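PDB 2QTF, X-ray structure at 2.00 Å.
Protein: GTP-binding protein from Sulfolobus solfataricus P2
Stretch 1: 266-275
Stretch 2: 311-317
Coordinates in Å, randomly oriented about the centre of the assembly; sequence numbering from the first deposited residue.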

ATOM      1  N   ASP A 266       0.081 -12.926  -6.398  1.00 22.57           N
ATOM      2  CA  ASP A 266      -1.146 -13.692  -6.257  1.00 23.97           C
ATOM      3  C   ASP A 266      -1.237 -14.926  -7.196  1.00 27.15           C
ATOM      4  O   ASP A 266      -1.548 -14.753  -8.369  1.00 26.82           O
ATOM      5  CB  ASP A 266      -2.350 -12.750  -6.395  1.00 25.50           C
ATOM      6  CG  ASP A 266      -3.670 -13.416  -6.067  1.00 28.95           C
ATOM      7  OD1 ASP A 266      -3.759 -14.691  -5.990  1.00 31.27           O
ATOM      8  OD2 ASP A 266      -4.612 -12.657  -5.909  1.00 31.54           O
ATOM      9  N   SER A 267      -1.099 -16.157  -6.681  1.00 26.20           N
ATOM     10  CA  SER A 267      -1.191 -17.336  -7.572  1.00 28.63           C
ATOM     11  C   SER A 267      -2.616 -17.593  -8.158  1.00 30.03           C
ATOM     12  O   SER A 267      -2.764 -18.456  -9.045  1.00 31.98           O
ATOM     13  CB  SER A 267      -0.813 -18.665  -6.794  1.00 27.77           C
ATOM     14  OG  SER A 267      -1.801 -18.923  -5.823  1.00 29.84           O
ATOM     15  N   THR A 268      -3.651 -16.956  -7.629  1.00 31.15           N
ATOM     16  CA  THR A 268      -5.002 -17.256  -8.106  1.00 33.14           C
ATOM     17  C   THR A 268      -5.250 -16.562  -9.451  1.00 34.19           C
ATOM     18  O   THR A 268      -6.280 -16.808 -10.106  1.00 35.70           O
ATOM     19  CB  THR A 268      -6.062 -16.856  -7.117  1.00 32.47           C
ATOM     20  OG1 THR A 268      -6.129 -15.426  -6.975  1.00 31.70           O
ATOM     21  CG2 THR A 268      -5.727 -17.437  -5.718  1.00 33.90           C
ATOM     22  N   PHE A 269      -4.326 -15.711  -9.877  1.00 34.08           N
ATOM     23  CA  PHE A 269      -4.490 -15.014 -11.132  1.00 34.42           C
ATOM     24  C   PHE A 269      -4.387 -16.021 -12.305  1.00 35.82           C
ATOM     25  O   PHE A 269      -3.534 -16.917 -12.282  1.00 35.01           O
ATOM     26  CB  PHE A 269      -3.392 -13.947 -11.328  1.00 32.10           C
ATOM     27  CG  PHE A 269      -3.598 -12.678 -10.529  1.00 29.77           C
ATOM     28  CD1 PHE A 269      -4.737 -12.465  -9.792  1.00 32.86           C
ATOM     29  CD2 PHE A 269      -2.602 -11.733 -10.500  1.00 28.43           C
ATOM     30  CE1 PHE A 269      -4.919 -11.257  -9.054  1.00 34.64           C
ATOM     31  CE2 PHE A 269      -2.753 -10.528  -9.815  1.00 27.11           C
ATOM     32  CZ  PHE A 269      -3.909 -10.311  -9.085  1.00 30.82           C
ATOM     33  N   SER A 270      -5.178 -15.781 -13.356  1.00 37.02           N
ATOM     34  CA  SER A 270      -5.090 -16.550 -14.621  1.00 38.92           C
ATOM     35  C   SER A 270      -3.662 -16.421 -15.122  1.00 39.73           C
ATOM     36  O   SER A 270      -2.962 -15.502 -14.679  1.00 39.28           O
ATOM     37  CB  SER A 270      -6.115 -15.986 -15.644  1.00 39.66           C
ATOM     38  OG  SER A 270      -5.716 -14.665 -16.089  1.00 41.23           O
ATOM     39  N   GLU A 271      -3.192 -17.334 -15.983  1.00 38.39           N
ATOM     40  CA  GLU A 271      -1.852 -17.233 -16.587  1.00 40.32           C
ATOM     41  C   GLU A 271      -1.571 -15.915 -17.259  1.00 37.10           C
ATOM     42  O   GLU A 271      -0.506 -15.382 -17.052  1.00 35.11           O
ATOM     43  CB  GLU A 271      -1.427 -18.458 -17.471  1.00 40.38           C
ATOM     44  CG  GLU A 271      -1.104 -19.724 -16.497  1.00 45.67           C
ATOM     45  CD  GLU A 271      -0.723 -21.080 -17.180  1.00 49.01           C
ATOM     46  OE1 GLU A 271       0.457 -21.237 -17.646  1.00 57.02           O
ATOM     47  OE2 GLU A 271      -1.602 -22.017 -17.195  1.00 58.18           O
ATOM     48  N   ASN A 272      -2.521 -15.345 -17.988  1.00 36.35           N
ATOM     49  CA  ASN A 272      -2.239 -14.072 -18.683  1.00 37.20           C
ATOM     50  C   ASN A 272      -2.089 -12.884 -17.688  1.00 35.07           C
ATOM     51  O   ASN A 272      -1.218 -12.053 -17.852  1.00 34.46           O
ATOM     52  CB  ASN A 272      -3.248 -13.807 -19.850  1.00 38.60           C
ATOM     53  CG  ASN A 272      -3.124 -14.926 -21.042  1.00 43.83           C
ATOM     54  OD1 ASN A 272      -4.132 -15.498 -21.490  1.00 49.68           O
ATOM     55  ND2 ASN A 272      -1.890 -15.246 -21.460  1.00 47.09           N
ATOM     56  N   LEU A 273      -2.935 -12.836 -16.669  1.00 33.26           N
ATOM     57  CA  LEU A 273      -2.857 -11.825 -15.623  1.00 33.65           C
ATOM     58  C   LEU A 273      -1.564 -12.015 -14.777  1.00 32.19           C
ATOM     59  O   LEU A 273      -0.951 -11.059 -14.328  1.00 30.99           O
ATOM     60  CB  LEU A 273      -4.115 -11.835 -14.753  1.00 32.78           C
ATOM     61  CG  LEU A 273      -4.296 -10.725 -13.694  1.00 35.62           C
ATOM     62  CD1 LEU A 273      -4.093  -9.280 -14.223  1.00 35.03           C
ATOM     63  CD2 LEU A 273      -5.610 -10.810 -13.000  1.00 37.47           C
ATOM     64  N   LEU A 274      -1.171 -13.249 -14.544  1.00 32.87           N
ATOM     65  CA  LEU A 274       0.040 -13.520 -13.777  1.00 32.90           C
ATOM     66  C   LEU A 274       1.182 -12.952 -14.579  1.00 31.88           C
ATOM     67  O   LEU A 274       2.122 -12.290 -14.081  1.00 29.31           O
ATOM     68  CB  LEU A 274       0.146 -15.061 -13.643  1.00 34.30           C
ATOM     69  CG  LEU A 274       0.821 -15.790 -12.538  1.00 36.82           C
ATOM     70  CD1 LEU A 274       0.722 -15.043 -11.160  1.00 31.66           C
ATOM     71  CD2 LEU A 274       0.314 -17.254 -12.520  1.00 31.77           C
ATOM     72  N   ILE A 275       1.116 -13.153 -15.892  1.00 29.45           N
ATOM     73  CA  ILE A 275       2.243 -12.661 -16.710  1.00 30.04           C
ATOM     74  C   ILE A 275       2.346 -11.125 -16.643  1.00 27.20           C
ATOM     75  O   ILE A 275       3.416 -10.555 -16.504  1.00 27.73           O
ATOM     76  CB  ILE A 275       2.072 -13.095 -18.208  1.00 31.15           C
ATOM     77  CG1 ILE A 275       2.360 -14.598 -18.369  1.00 31.64           C
ATOM     78  CG2 ILE A 275       3.014 -12.283 -19.122  1.00 30.12           C
ATOM     79  CD1 ILE A 275       1.796 -15.135 -19.668  1.00 39.00           C
ATOM     80  N   LYS A 311       2.417 -25.781 -12.976  1.00 44.11           N
ATOM     81  CA  LYS A 311       2.512 -24.959 -14.191  1.00 45.12           C
ATOM     82  C   LYS A 311       2.645 -23.433 -13.914  1.00 41.01           C
ATOM     83  O   LYS A 311       3.417 -22.735 -14.554  1.00 40.67           O
ATOM     84  CB  LYS A 311       1.331 -25.227 -15.134  1.00 45.10           C
ATOM     85  CG  LYS A 311       1.491 -26.480 -15.969  1.00 49.56           C
ATOM     86  CD  LYS A 311       0.314 -26.638 -16.995  1.00 49.09           C
ATOM     87  CE  LYS A 311       0.330 -28.085 -17.692  1.00 56.36           C
ATOM     88  NZ  LYS A 311      -0.086 -28.106 -19.180  1.00 57.47           N
ATOM     89  N   LYS A 312       1.890 -22.938 -12.944  1.00 39.93           N
ATOM     90  CA  LYS A 312       2.004 -21.540 -12.480  1.00 38.11           C
ATOM     91  C   LYS A 312       3.399 -21.296 -12.009  1.00 35.93           C
ATOM     92  O   LYS A 312       4.037 -20.372 -12.436  1.00 33.61           O
ATOM     93  CB  LYS A 312       1.041 -21.283 -11.333  1.00 37.30           C
ATOM     94  CG  LYS A 312      -0.363 -21.362 -11.769  1.00 38.79           C
ATOM     95  CD  LYS A 312      -1.165 -20.282 -11.147  1.00 43.30           C
ATOM     96  CE  LYS A 312      -2.592 -20.649 -11.162  1.00 42.01           C
ATOM     97  NZ  LYS A 312      -3.328 -19.569 -11.757  1.00 34.86           N
ATOM     98  N   LEU A 313       3.899 -22.178 -11.141  1.00 34.91           N
ATOM     99  CA  LEU A 313       5.233 -21.976 -10.538  1.00 34.24           C
ATOM    100  C   LEU A 313       6.268 -21.993 -11.631  1.00 33.72           C
ATOM    101  O   LEU A 313       7.199 -21.221 -11.648  1.00 33.24           O
ATOM    102  CB  LEU A 313       5.485 -23.082  -9.470  1.00 34.75           C
ATOM    103  CG  LEU A 313       6.765 -22.965  -8.672  1.00 36.47           C
ATOM    104  CD1 LEU A 313       6.660 -21.769  -7.722  1.00 34.82           C
ATOM    105  CD2 LEU A 313       6.938 -24.299  -7.826  1.00 36.31           C
ATOM    106  N   ASP A 314       6.155 -22.910 -12.585  1.00 35.21           N
ATOM    107  CA  ASP A 314       7.187 -22.944 -13.582  1.00 35.46           C
ATOM    108  C   ASP A 314       7.150 -21.699 -14.533  1.00 33.44           C
ATOM    109  O   ASP A 314       8.182 -21.142 -14.857  1.00 33.35           O
ATOM    110  CB  ASP A 314       7.073 -24.219 -14.409  1.00 40.27           C
ATOM    111  CG  ASP A 314       8.238 -24.356 -15.383  1.00 46.02           C
ATOM    112  OD1 ASP A 314       7.959 -24.508 -16.606  1.00 57.90           O
ATOM    113  OD2 ASP A 314       9.426 -24.235 -14.930  1.00 56.92           O
ATOM    114  N   LEU A 315       5.961 -21.304 -14.958  1.00 34.15           N
ATOM    115  CA  LEU A 315       5.743 -19.990 -15.640  1.00 35.45           C
ATOM    116  C   LEU A 315       6.377 -18.794 -14.911  1.00 33.07           C
ATOM    117  O   LEU A 315       7.187 -18.045 -15.447  1.00 33.10           O
ATOM    118  CB  LEU A 315       4.240 -19.748 -15.739  1.00 34.93           C
ATOM    119  CG  LEU A 315       3.812 -18.398 -16.341  1.00 38.86           C
ATOM    120  CD1 LEU A 315       4.485 -18.145 -17.658  1.00 43.19           C
ATOM    121  CD2 LEU A 315       2.272 -18.363 -16.502  1.00 38.25           C
ATOM    122  N   VAL A 316       6.016 -18.644 -13.633  1.00 31.06           N
ATOM    123  CA  VAL A 316       6.594 -17.547 -12.804  1.00 28.55           C
ATOM    124  C   VAL A 316       8.087 -17.605 -12.709  1.00 29.28           C
ATOM    125  O   VAL A 316       8.796 -16.583 -12.818  1.00 30.48           O
ATOM    126  CB  VAL A 316       5.877 -17.511 -11.395  1.00 28.33           C
ATOM    127  CG1 VAL A 316       6.534 -16.533 -10.433  1.00 27.00           C
ATOM    128  CG2 VAL A 316       4.371 -17.228 -11.576  1.00 26.30           C
ATOM    129  N   GLU A 317       8.621 -18.798 -12.484  1.00 29.99           N
ATOM    130  CA  GLU A 317      10.043 -18.873 -12.358  1.00 33.01           C
ATOM    131  C   GLU A 317      10.734 -18.539 -13.679  1.00 33.25           C
ATOM    132  O   GLU A 317      11.679 -17.781 -13.687  1.00 32.42           O
ATOM    133  CB  GLU A 317      10.486 -20.295 -11.905  1.00 34.07           C
ATOM    134  CG  GLU A 317      11.966 -20.264 -11.767  1.00 41.99           C
ATOM    135  CD  GLU A 317      12.556 -21.549 -11.211  1.00 54.04           C
ATOM    136  OE1 GLU A 317      12.222 -21.870 -10.047  1.00 57.81           O
ATOM    137  OE2 GLU A 317      13.370 -22.206 -11.936  1.00 58.63           O
TER

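The two stretches pack through helices 271-275 and 311-317, whose axes run in roughly the same sense, 29° apart, and approach to 10.7 Å. That spacing leaves room for side chains between the backbones, and the register follows one helical turn: Glu271 CA lies 7.1 Å from Lys312 CA, and Ile275 CA lies 7.6 Å from Val316 CA. Together the stretches bury 391 Å², counting both sides.

Lys312 contributes the most, 92 Å². Its CA-to-CB bond points sideways, but the chain extends until its ammonium reaches the loop before the first helix. There NZ donates to Phe269 O at 2.7 Å and, in a weak hydrogen bond, to Ser267 O at 3.0 Å. Both acceptors are backbone carbonyls, so the positive charge is met by carbonyl dipoles. Neither oxygen is taken by the helical pairing in this stretch, which starts with Leu274 N to Ser270 O at 2.9 Å. Farther back along the lysine, CD lies 3.6 Å from Leu274 CD2; the same side chain thus offers methylenes to a leucine and its charged end to the loop.

Leu315, covering 78 Å², points toward the first helix. Its CD1 sits 4.2 Å from Ile275 CG1, an apolar contact, while its CD2 comes within 3.6 Å of Glu271 OE1. The latter is proximity without a hydrogen bond, since a methyl carbon offers the carboxylate no polar hydrogen.

Leu274 also points toward its partner helix and is buried. Besides touching Lys312, it places CG 3.9 Å from Val316 CG2, a second apolar contact between the helices.

The loop presenting the carbonyls is itself ordered by a type I turn from Asp266 to Phe269. Asp266 OD1 accepts from Thr268 N at 2.8 Å and from Thr268 OG1 at 2.7 Å, bracing that turn.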